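Local coordinates for cellulose-binding protein (Saccharophagus degradans, PDB 2YHG) that may hydrolyse N-glycosidic or O-glycosidic bonds in carbohydrate metabolism, this piece joining a nucleoside hydrolase-like domain to a C-terminal domain of a longer polysaccharide-binding protein, at residues L51-E56 / Q316-W321; L83-Q88 / H227-A232; N331-P336 / P424-Y429; D43-V48 / V233-R238. All coordinates share one frame; numbering follows the deposited sequence. Where two conformers were deposited one is given.

Contact 1. Residues L51-E56 / Q316-W321; sequences LVMANE and QARMDW. With ZN (zinc ion), chain I.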
# COMPACT_ATOMS: atom_id res chain seq x y z
N LEU A 51 -11.62 0.12 0.82
CA LEU A 51 -12.67 -0.86 1.13
C LEU A 51 -13.01 -1.76 -0.04
O LEU A 51 -13.18 -2.96 0.15
CB LEU A 51 -13.89 -0.17 1.71
CG LEU A 51 -13.66 0.43 3.11
CD1 LEU A 51 -14.90 1.25 3.46
CD2 LEU A 51 -13.41 -0.62 4.13
N VAL A 52 -13.09 -1.23 -1.25
CA VAL A 52 -13.39 -2.09 -2.40
C VAL A 52 -12.19 -2.91 -2.85
O VAL A 52 -12.34 -3.83 -3.65
CB VAL A 52 -14.05 -1.33 -3.57
CG1 VAL A 52 -15.35 -0.67 -3.13
CG2 VAL A 52 -13.10 -0.35 -4.25
N MET A 53 -11.02 -2.61 -2.30
CA MET A 53 -9.79 -3.40 -2.45
C MET A 53 -9.55 -4.32 -1.25
O MET A 53 -8.53 -5.01 -1.23
CB MET A 53 -8.55 -2.45 -2.63
CG MET A 53 -8.59 -1.65 -3.93
SD MET A 53 -7.17 -0.58 -4.16
CE MET A 53 -5.92 -1.79 -4.56
N ALA A 54 -10.43 -4.33 -0.26
CA ALA A 54 -10.07 -4.89 1.04
C ALA A 54 -9.88 -6.40 1.03
O ALA A 54 -9.25 -6.96 1.90
CB ALA A 54 -11.07 -4.49 2.12
N ASN A 55 -10.45 -7.09 0.04
CA ASN A 55 -10.22 -8.51 -0.11
C ASN A 55 -8.74 -8.86 -0.35
O ASN A 55 -8.33 -10.00 -0.16
CB ASN A 55 -11.03 -9.07 -1.29
CG ASN A 55 -10.49 -8.58 -2.62
OD1 ASN A 55 -10.52 -7.37 -2.88
ND2 ASN A 55 -9.97 -9.49 -3.44
N GLU A 56 -7.93 -7.88 -0.78
CA GLU A 56 -6.53 -8.10 -1.08
C GLU A 56 -5.61 -7.91 0.12
O GLU A 56 -4.41 -8.14 -0.03
CB GLU A 56 -6.05 -7.11 -2.18
CG GLU A 56 -6.88 -7.12 -3.45
CD GLU A 56 -6.86 -8.43 -4.22
OE1 GLU A 56 -5.94 -9.28 -4.03
OE2 GLU A 56 -7.70 -8.54 -5.16
N GLN A 316 -12.08 1.14 -11.13
CA GLN A 316 -13.28 1.11 -11.99
C GLN A 316 -13.98 -0.24 -11.88
O GLN A 316 -15.21 -0.30 -11.67
CB GLN A 316 -12.91 1.46 -13.41
CG GLN A 316 -14.08 1.35 -14.37
CD GLN A 316 -13.73 1.56 -15.82
OE1 GLN A 316 -12.69 2.10 -16.18
NE2 GLN A 316 -14.64 1.12 -16.69
N ALA A 317 -13.24 -1.33 -12.07
CA ALA A 317 -13.83 -2.66 -12.01
C ALA A 317 -14.38 -2.95 -10.64
O ALA A 317 -15.46 -3.54 -10.52
CB ALA A 317 -12.81 -3.71 -12.40
N ARG A 318 -13.67 -2.54 -9.58
CA ARG A 318 -14.15 -2.84 -8.23
C ARG A 318 -15.43 -2.09 -7.88
O ARG A 318 -16.25 -2.60 -7.12
CB ARG A 318 -13.04 -2.60 -7.22
CG ARG A 318 -11.91 -3.59 -7.34
CD ARG A 318 -10.71 -3.18 -6.51
NE ARG A 318 -9.61 -4.12 -6.60
CZ ARG A 318 -9.54 -5.28 -5.98
NH1 ARG A 318 -10.44 -5.61 -5.07
NH2 ARG A 318 -8.54 -6.09 -6.26
N MET A 319 -15.61 -0.89 -8.41
CA MET A 319 -16.88 -0.21 -8.23
C MET A 319 -18.01 -0.87 -9.01
O MET A 319 -19.17 -0.79 -8.61
CB MET A 319 -16.77 1.27 -8.57
CG MET A 319 -15.88 2.05 -7.61
SD MET A 319 -16.32 1.92 -5.86
CE MET A 319 -17.94 2.64 -5.89
N ASP A 320 -17.68 -1.57 -10.10
CA ASP A 320 -18.64 -2.47 -10.74
C ASP A 320 -18.97 -3.64 -9.85
O ASP A 320 -20.15 -4.00 -9.75
CB ASP A 320 -18.10 -2.93 -12.08
CG ASP A 320 -17.90 -1.79 -13.06
OD1 ASP A 320 -18.48 -0.68 -12.84
OD2 ASP A 320 -17.18 -2.01 -14.07
N TRP A 321 -17.98 -4.24 -9.21
CA TRP A 321 -18.25 -5.29 -8.25
C TRP A 321 -19.28 -4.83 -7.23
O TRP A 321 -20.15 -5.59 -6.82
CB TRP A 321 -17.00 -5.75 -7.52
CG TRP A 321 -15.92 -6.35 -8.32
CD1 TRP A 321 -15.83 -6.49 -9.67
CD2 TRP A 321 -14.69 -6.82 -7.79
NE1 TRP A 321 -14.63 -7.01 -10.01
CE2 TRP A 321 -13.90 -7.24 -8.88
CE3 TRP A 321 -14.19 -6.95 -6.51
CZ2 TRP A 321 -12.63 -7.80 -8.72
CZ3 TRP A 321 -12.93 -7.52 -6.34
CH2 TRP A 321 -12.17 -7.93 -7.43
ZN ZN I . -18.47 1.13 -13.83
O HOH W 1 -16.82 1.72 -12.70
O HOH W 2 -17.24 0.27 -15.33
O HOH W 3 -18.37 2.82 -15.02
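R318 reaches from helix 308-323 into the turn that ends helix 42-52, and its guanidinium group is gripped by three acceptors there. R318 NH1 donates to V52 O at 3.0 Å and to N55 OD1 at 2.8 Å, each acceptor being met on a lone pair. R318 NH2 forms a salt bridge with E56 OE2, also 2.8 Å long and fairly straight (159° at the hydrogen). That oxygen is met on its anti side, 31° out of the carboxylate plane; the two planes are 87° apart, and a single N-O pair makes the bridge. The R318 chain runs extended from CG to NE, which carries the guanidinium past V52 to the N55 and E56 side chains. R318 NE has its own salt bridge to D314, one turn back; two carboxylates around a buried arginine would be expected to favour the charged form. R318 NH2 also bonds to a buffer molecule, probably from the crystallisation liquor.

The flat group is sandwiched. M53 CB lies over one face and W321 CH2 over the other, both offset toward the rim, while M53 CG touches R318 CD at 3.7 Å. Farther along, V52 CG2 rests on R318 CB (3.7 Å) and V52 CG1 meets M319 SD at 3.9 Å. W321 NE1 is hydrogen-bonded to N331 O, and its ring stacks with H96 and H332.

On another side of the helix, D320 OD1 binds zinc at 2.1 Å, with H227 and three waters as further ligands. A buried arginine capturing a helix-ending turn thus ties helix 308-323, which carries a zinc ligand, to the end of helix 42-52 of the nucleoside hydrolase-like fold.

Contact 2. Residues L83-Q88 / H227-A232; sequences LNAYSQ and HGALGA. With ZN (zinc ion), chain I.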
# COMPACT_ATOMS: atom_id res chain seq x y z
N LEU A 83 -18.57 3.13 6.40
CA LEU A 83 -18.82 1.73 6.71
C LEU A 83 -20.28 1.34 6.58
O LEU A 83 -20.58 0.21 6.20
CB LEU A 83 -18.28 1.37 8.08
CG LEU A 83 -16.75 1.35 8.23
CD1 LEU A 83 -16.37 0.89 9.63
CD2 LEU A 83 -16.11 0.45 7.19
N ASN A 84 -21.20 2.29 6.79
CA ASN A 84 -22.62 1.99 6.52
C ASN A 84 -22.82 1.74 5.04
O ASN A 84 -23.52 0.81 4.64
CB ASN A 84 -23.48 3.15 7.02
CG ASN A 84 -24.93 2.91 6.83
OD1 ASN A 84 -25.48 1.92 7.31
ND2 ASN A 84 -25.56 3.78 6.07
N ALA A 85 -22.19 2.55 4.19
CA ALA A 85 -22.22 2.31 2.74
C ALA A 85 -21.57 0.98 2.38
O ALA A 85 -22.09 0.23 1.54
CB ALA A 85 -21.54 3.46 1.99
N TYR A 86 -20.45 0.66 3.02
CA TYR A 86 -19.81 -0.63 2.77
C TYR A 86 -20.76 -1.78 3.08
O TYR A 86 -20.83 -2.75 2.31
CB TYR A 86 -18.53 -0.77 3.57
CG TYR A 86 -17.84 -2.11 3.38
CD1 TYR A 86 -17.02 -2.33 2.30
CD2 TYR A 86 -18.01 -3.14 4.30
CE1 TYR A 86 -16.35 -3.55 2.14
CE2 TYR A 86 -17.38 -4.38 4.13
CZ TYR A 86 -16.53 -4.56 3.07
OH TYR A 86 -15.82 -5.72 2.92
N SER A 87 -21.50 -1.67 4.16
CA SER A 87 -22.41 -2.74 4.52
C SER A 87 -23.48 -2.94 3.43
O SER A 87 -23.95 -4.06 3.21
CB SER A 87 -23.04 -2.50 5.89
OG SER A 87 -24.07 -1.53 5.84
N GLN A 88 -23.86 -1.88 2.73
CA GLN A 88 -24.81 -2.01 1.63
C GLN A 88 -24.19 -2.64 0.38
O GLN A 88 -24.87 -3.34 -0.35
CB GLN A 88 -25.40 -0.65 1.29
CG GLN A 88 -26.18 -0.03 2.44
CD GLN A 88 -26.55 1.42 2.17
OE1 GLN A 88 -27.12 1.74 1.12
NE2 GLN A 88 -26.04 2.32 3.00
N HIS A 227 -21.61 4.95 -8.70
CA HIS A 227 -21.78 3.51 -8.46
C HIS A 227 -22.25 3.19 -7.03
O HIS A 227 -21.46 2.82 -6.16
CB HIS A 227 -20.49 2.77 -8.82
CG HIS A 227 -20.23 2.64 -10.29
ND1 HIS A 227 -20.36 3.68 -11.18
CD2 HIS A 227 -19.80 1.58 -11.02
CE1 HIS A 227 -20.02 3.27 -12.39
NE2 HIS A 227 -19.63 2.02 -12.31
N GLY A 228 -23.54 3.36 -6.81
CA GLY A 228 -24.18 2.89 -5.60
C GLY A 228 -23.76 3.59 -4.33
O GLY A 228 -23.28 4.74 -4.34
N ALA A 229 -23.97 2.92 -3.21
CA ALA A 229 -23.84 3.51 -1.89
C ALA A 229 -22.40 3.98 -1.62
O ALA A 229 -22.20 5.03 -0.99
CB ALA A 229 -24.28 2.54 -0.80
N LEU A 230 -21.41 3.17 -2.01
CA LEU A 230 -20.02 3.59 -1.79
C LEU A 230 -19.66 4.76 -2.67
O LEU A 230 -18.93 5.67 -2.26
CB LEU A 230 -19.06 2.41 -1.95
CG LEU A 230 -18.93 1.49 -0.74
CD1 LEU A 230 -18.22 0.20 -1.15
CD2 LEU A 230 -18.25 2.17 0.43
N GLY A 231 -20.17 4.79 -3.89
CA GLY A 231 -19.93 5.96 -4.71
C GLY A 231 -20.51 7.23 -4.12
O GLY A 231 -19.91 8.30 -4.21
N ALA A 232 -21.65 7.11 -3.45
CA ALA A 232 -22.34 8.25 -2.87
C ALA A 232 -21.58 8.83 -1.66
O ALA A 232 -21.86 9.95 -1.24
CB ALA A 232 -23.76 7.86 -2.49
ZN ZN I . -18.47 1.13 -13.83
O HOH W 1 -16.82 1.72 -12.70
O HOH W 3 -18.37 2.82 -15.02
O HOH W 2 -17.24 0.27 -15.33
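A229 and L230 of the short helix 228-232 pack against A85, Y86 and Q88 of helix 77-93, and the residue that leads into them, H227, takes no part in the packing but binds zinc through H227 NE2 at 2.1 Å, the ion that D320 also binds. G228 follows with a positive phi (67°) where the chain enters the helix, and it belongs to a magnesium site.

A229 is where the helices come nearest. A229 CB faces A85 CB at 4.0 Å, and A85 CB sits still closer to the carbonyl oxygen of A229, O, at 3.4 Å. Two methyl side chains at this point let the short axes approach to 7.9 Å, running almost antiparallel (161°). The A229 methyl is flanked by the amide end of Q88, whose OE1 comes within 3.5 Å of A229 CB; this is contact without a hydrogen bond, at the exposed end of the contact.

L230 closes the inner side. Its CG lies beside its own backbone N, anti to the carbonyl carbon (chi1 -81°), which sends the branched end toward helix 77-93: L230 CD2 touches A85 CB at 3.9 Å and lies 3.7 Å from the backbone N of Y86. The same leucine also packs on V52 and M319, while the Y86 OH is bonded to P101 O and the Y86 side chain packs on L51, F100 and L106.

The contact is a close packing of antiparallel helices through small side chains in the nucleoside hydrolase-like domain, without hydrogen bonds between the segments; H227, just before the short helix, carries the zinc.

Contact 3. Residues N331-P336 / P424-Y429; sequences NHHPVP and PNLYAY. With CA (calcium ion), chain D.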
# COMPACT_ATOMS: atom_id res chain seq x y z
N ASN A 331 -15.71 -7.35 -14.68
CA ASN A 331 -14.42 -7.95 -14.97
C ASN A 331 -13.63 -8.24 -13.71
O ASN A 331 -13.71 -7.49 -12.73
CB ASN A 331 -13.63 -7.04 -15.90
CG ASN A 331 -12.40 -7.72 -16.48
OD1 ASN A 331 -12.33 -8.94 -16.53
ND2 ASN A 331 -11.45 -6.92 -16.99
N HIS A 332 -12.90 -9.35 -13.74
CA HIS A 332 -12.02 -9.76 -12.65
C HIS A 332 -10.59 -9.98 -13.15
O HIS A 332 -10.35 -10.25 -14.33
CB HIS A 332 -12.56 -11.01 -11.98
CG HIS A 332 -14.01 -10.88 -11.65
ND1 HIS A 332 -14.99 -11.13 -12.58
CD2 HIS A 332 -14.65 -10.37 -10.57
CE1 HIS A 332 -16.17 -10.79 -12.09
NE2 HIS A 332 -16.00 -10.34 -10.86
N HIS A 333 -9.63 -9.83 -12.25
CA HIS A 333 -8.23 -9.80 -12.63
C HIS A 333 -7.74 -11.13 -13.19
O HIS A 333 -8.10 -12.19 -12.67
CB HIS A 333 -7.36 -9.36 -11.48
CG HIS A 333 -7.84 -8.12 -10.82
ND1 HIS A 333 -8.98 -8.07 -10.04
CD2 HIS A 333 -7.34 -6.87 -10.85
CE1 HIS A 333 -9.13 -6.84 -9.58
NE2 HIS A 333 -8.16 -6.08 -10.10
N PRO A 334 -6.80 -11.07 -14.13
CA PRO A 334 -6.14 -12.31 -14.56
C PRO A 334 -5.23 -12.84 -13.46
O PRO A 334 -4.89 -12.12 -12.50
CB PRO A 334 -5.36 -11.87 -15.78
CG PRO A 334 -5.20 -10.41 -15.68
CD PRO A 334 -6.33 -9.89 -14.88
N VAL A 335 -4.89 -14.11 -13.59
CA VAL A 335 -4.21 -14.87 -12.56
C VAL A 335 -2.86 -15.37 -13.11
O VAL A 335 -2.81 -16.21 -14.02
CB VAL A 335 -5.06 -16.06 -12.12
CG1 VAL A 335 -4.25 -16.89 -11.12
CG2 VAL A 335 -6.39 -15.56 -11.51
N PRO A 336 -1.74 -14.81 -12.62
CA PRO A 336 -0.46 -15.20 -13.21
C PRO A 336 0.05 -16.52 -12.69
O PRO A 336 -0.08 -16.83 -11.50
CB PRO A 336 0.51 -14.12 -12.74
CG PRO A 336 -0.27 -13.10 -12.16
CD PRO A 336 -1.61 -13.63 -11.76
N PRO A 424 -13.19 -2.74 -17.68
CA PRO A 424 -11.97 -2.27 -18.34
C PRO A 424 -10.86 -3.35 -18.23
O PRO A 424 -10.99 -4.26 -17.49
CB PRO A 424 -11.57 -1.06 -17.45
CG PRO A 424 -11.95 -1.52 -16.08
CD PRO A 424 -13.25 -2.30 -16.27
N ASN A 425 -9.79 -3.18 -18.99
CA ASN A 425 -8.72 -4.19 -18.95
C ASN A 425 -8.12 -4.24 -17.54
O ASN A 425 -7.76 -3.20 -16.97
CB ASN A 425 -7.53 -3.83 -19.87
CG ASN A 425 -7.83 -3.78 -21.38
OD1 ASN A 425 -6.97 -3.37 -22.10
ND2 ASN A 425 -9.03 -4.22 -21.83
N LEU A 426 -7.97 -5.43 -17.01
CA LEU A 426 -7.39 -5.60 -15.69
C LEU A 426 -6.02 -6.26 -15.78
O LEU A 426 -5.73 -7.09 -16.65
CB LEU A 426 -8.31 -6.37 -14.77
CG LEU A 426 -9.55 -5.61 -14.33
CD1 LEU A 426 -10.45 -6.51 -13.53
CD2 LEU A 426 -9.15 -4.37 -13.51
N TYR A 427 -5.17 -5.90 -14.82
CA TYR A 427 -3.76 -6.26 -14.81
C TYR A 427 -3.44 -7.17 -13.64
O TYR A 427 -4.07 -7.11 -12.59
CB TYR A 427 -2.89 -5.01 -14.75
CG TYR A 427 -2.98 -4.13 -15.99
CD1 TYR A 427 -4.10 -3.32 -16.24
CD2 TYR A 427 -1.96 -4.11 -16.91
CE1 TYR A 427 -4.15 -2.52 -17.37
CE2 TYR A 427 -2.02 -3.34 -18.04
CZ TYR A 427 -3.08 -2.49 -18.24
OH TYR A 427 -3.14 -1.75 -19.40
N ALA A 428 -2.38 -7.94 -13.81
CA ALA A 428 -1.78 -8.69 -12.71
C ALA A 428 -0.28 -8.80 -12.95
O ALA A 428 0.20 -8.54 -14.05
CB ALA A 428 -2.40 -10.07 -12.56
N TYR A 429 0.45 -9.13 -11.89
CA TYR A 429 1.90 -9.05 -11.91
C TYR A 429 2.54 -10.27 -11.31
O TYR A 429 2.06 -10.80 -10.31
CB TYR A 429 2.36 -7.84 -11.07
CG TYR A 429 1.75 -6.53 -11.50
CD1 TYR A 429 2.20 -5.87 -12.62
CD2 TYR A 429 0.67 -5.98 -10.82
CE1 TYR A 429 1.62 -4.68 -13.02
CE2 TYR A 429 0.11 -4.78 -11.18
CZ TYR A 429 0.60 -4.13 -12.28
OH TYR A 429 0.05 -2.90 -12.61
CA CA D . -10.75 -10.75 -16.60
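L426 lays its CD1 methyl squarely over the imidazole of H333, with L426 CD1 4.0 Å from the ring centroid and only 2° off the normal, a CH-pi contact. Its other methyl, L426 CD2, comes to 3.9 Å from H333 NE2, and the edge of the same ring meets Y427 O. H333 NE2 is itself hydrogen-bonded to D314, which helps to set the rotation of the ring beneath the leucine.

From the opposite direction N331 approaches L426, N331 ND2 passing 3.5 Å from L426 CG to donate to P424 O at 2.7 Å. With CG anti to the backbone N (chi1 -168°), the amide spans the two segments: ND2 holds the chain after the cis peptide of P424, and N331 OD1 binds calcium at 2.4 Å. H332 O is a second ligand of that ion, and D366, D368, D370 and D420 complete the site.

Farther on, the contact passes to prolines. P334 CD rests on L426 CB, and the A428 methyl, CB, touches both P334 O (3.2 Å) and P336 CG (3.7 Å).

The linker after helix 308-323 thus runs nearly parallel to the start of strand 427-436. L426 and, in the strand, A428 make backbone bonds with D420 and L418 of strand 411-420, onto which P334 also packs, while Y427 and Y429 lean on A310 of helix 308-323.

Contact 4. Residues D43-V48 / V233-R238; sequences DEQSLV and VYPNRR. With CA (calcium ion), chain B.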
# COMPACT_ATOMS: atom_id res chain seq x y z
N ASP A 43 -9.27 11.91 2.38
CA ASP A 43 -9.23 10.74 3.25
C ASP A 43 -10.47 9.87 3.04
O ASP A 43 -10.40 8.65 3.16
CB ASP A 43 -9.12 11.14 4.72
CG ASP A 43 -7.77 11.76 5.07
OD1 ASP A 43 -7.50 12.88 4.58
OD2 ASP A 43 -6.93 11.12 5.73
N GLU A 44 -11.64 10.52 2.86
CA GLU A 44 -12.85 9.77 2.57
C GLU A 44 -12.73 8.99 1.28
O GLU A 44 -13.11 7.80 1.21
CB GLU A 44 -14.03 10.72 2.54
CG GLU A 44 -14.32 11.41 3.85
CD GLU A 44 -15.10 12.68 3.61
OE1 GLU A 44 -16.25 12.60 3.15
OE2 GLU A 44 -14.54 13.77 3.84
N GLN A 45 -12.26 9.65 0.24
CA GLN A 45 -12.02 9.02 -1.03
C GLN A 45 -11.13 7.78 -0.87
O GLN A 45 -11.41 6.71 -1.42
CB GLN A 45 -11.32 9.99 -1.98
CG GLN A 45 -12.10 11.25 -2.35
CD GLN A 45 -11.28 12.18 -3.22
OE1 GLN A 45 -10.04 12.21 -3.13
NE2 GLN A 45 -11.94 12.92 -4.12
N SER A 46 -10.02 7.96 -0.18
CA SER A 46 -9.06 6.89 -0.00
C SER A 46 -9.68 5.71 0.73
O SER A 46 -9.40 4.56 0.36
CB SER A 46 -7.85 7.42 0.77
OG SER A 46 -7.09 8.35 -0.01
N LEU A 47 -10.47 5.96 1.77
CA LEU A 47 -11.07 4.85 2.48
C LEU A 47 -12.03 4.08 1.58
O LEU A 47 -12.06 2.85 1.65
CB LEU A 47 -11.74 5.32 3.76
CG LEU A 47 -12.33 4.18 4.60
CD1 LEU A 47 -11.29 3.13 4.97
CD2 LEU A 47 -13.02 4.75 5.85
N VAL A 48 -12.80 4.76 0.74
CA VAL A 48 -13.67 4.04 -0.19
C VAL A 48 -12.86 3.11 -1.09
O VAL A 48 -13.22 1.94 -1.25
CB VAL A 48 -14.52 5.03 -1.00
CG1 VAL A 48 -15.24 4.28 -2.15
CG2 VAL A 48 -15.54 5.74 -0.09
N VAL A 233 -20.67 8.06 -1.06
CA VAL A 233 -19.84 8.59 0.03
C VAL A 233 -18.39 8.87 -0.41
O VAL A 233 -17.53 9.13 0.43
CB VAL A 233 -19.88 7.66 1.28
CG1 VAL A 233 -21.29 7.57 1.85
CG2 VAL A 233 -19.32 6.30 0.98
N TYR A 234 -18.15 8.86 -1.72
CA TYR A 234 -16.86 9.27 -2.29
C TYR A 234 -16.98 10.73 -2.69
O TYR A 234 -17.65 11.04 -3.68
CB TYR A 234 -16.53 8.39 -3.49
CG TYR A 234 -15.14 8.61 -4.05
CD1 TYR A 234 -14.85 9.70 -4.82
CD2 TYR A 234 -14.09 7.70 -3.83
CE1 TYR A 234 -13.58 9.96 -5.30
CE2 TYR A 234 -12.80 7.94 -4.32
CZ TYR A 234 -12.56 9.06 -5.05
OH TYR A 234 -11.32 9.38 -5.52
N PRO A 235 -16.40 11.66 -1.94
CA PRO A 235 -16.66 13.08 -2.22
C PRO A 235 -15.80 13.58 -3.37
O PRO A 235 -14.78 12.96 -3.71
CB PRO A 235 -16.25 13.76 -0.93
CG PRO A 235 -15.13 12.87 -0.40
CD PRO A 235 -15.61 11.48 -0.71
N ASN A 236 -16.18 14.72 -3.94
CA ASN A 236 -15.34 15.40 -4.90
C ASN A 236 -14.03 15.84 -4.26
O ASN A 236 -13.93 16.12 -3.06
CB ASN A 236 -16.06 16.63 -5.43
CG ASN A 236 -17.14 16.31 -6.41
OD1 ASN A 236 -17.25 15.21 -6.92
ND2 ASN A 236 -17.92 17.32 -6.74
N ARG A 237 -13.02 15.93 -5.12
CA ARG A 237 -11.76 16.57 -4.81
C ARG A 237 -11.93 18.03 -4.38
O ARG A 237 -12.68 18.78 -4.98
CB ARG A 237 -10.92 16.54 -6.08
CG ARG A 237 -9.56 17.14 -5.97
CD ARG A 237 -8.86 17.10 -7.30
NE ARG A 237 -9.56 17.83 -8.35
CZ ARG A 237 -9.62 19.16 -8.42
NH1 ARG A 237 -8.81 19.92 -7.67
NH2 ARG A 237 -10.40 19.73 -9.32
N ARG A 238 -11.23 18.41 -3.32
CA ARG A 238 -11.09 19.80 -2.87
C ARG A 238 -9.78 20.41 -3.36
O ARG A 238 -9.75 21.54 -3.89
CB ARG A 238 -11.12 19.90 -1.34
CG ARG A 238 -11.07 21.34 -0.81
CD ARG A 238 -11.09 21.40 0.69
NE ARG A 238 -12.31 20.87 1.28
CZ ARG A 238 -12.52 20.70 2.58
NH1 ARG A 238 -11.57 21.01 3.43
NH2 ARG A 238 -13.63 20.14 3.02
CA CA B . -5.15 12.92 5.15
O HOH W 4 -17.68 10.31 2.95
O HOH W 5 -5.25 14.67 3.27
O HOH W 6 -4.40 15.17 5.87
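Q45, with V48 and E44 on the same helix 42-52, carries the contact with the loop that follows helix 228-232. D43, at the start of the segment, binds calcium through both carboxylate oxygens, alongside D36, W151 and D244.

E44 CB packs on P235 CD at 3.7 Å, and the E44 carboxylate reaches the loop through a water that donates both to E44 OE1 and to V233 O.

Q45 lies flat across Y234. Q45 CG stands 3.7 Å from the centroid of the Y234 ring, 21° off the normal, in a CH-pi contact, and the amide is only 24° from the ring plane. The chain is extended beyond CG, which delivers Q45 NE2 to P235 O in a bond of 2.9 Å and 162°; the other amide atom, Q45 OE1, accepts from E242 N, so both ends are held. The Y234 hydroxyl is hydrogen-bonded to E242 OE2.

One turn later V48 meets the edge of the same ring, with V48 CB 3.9 Å from Y234 CD2, while V48 CG2 touches V233 CG2 at 4.0 Å.

Y234 packs against L220 and I224 of helix 217-225 as well as helix 42-52, and V233 on A85 of helix 77-93.

In the fold
Helix 42-52 serves two contacts, offering its middle to the loop in contact 4 and its closing turn to contact 1. L230 of contact 2 joins this group by packing on V52, and V233 of contact 4 reaches A85, making contacts 1, 2 and 4 one continuous, largely buried cluster. Their chemistry differs: charge and carbonyl capture in contact 1, small apolar side chains in contact 2, an amide over a ring in contact 4. Zinc is shared between contacts 1 and 2. Contact 3, partly buried and built on a leucine, prolines and a calcium ligand (contact 4 also holds one), stands apart from 2 and 4 but touches contact 1 where W321 bonds to N331, linking helix 308-323 to the calcium-binding loop.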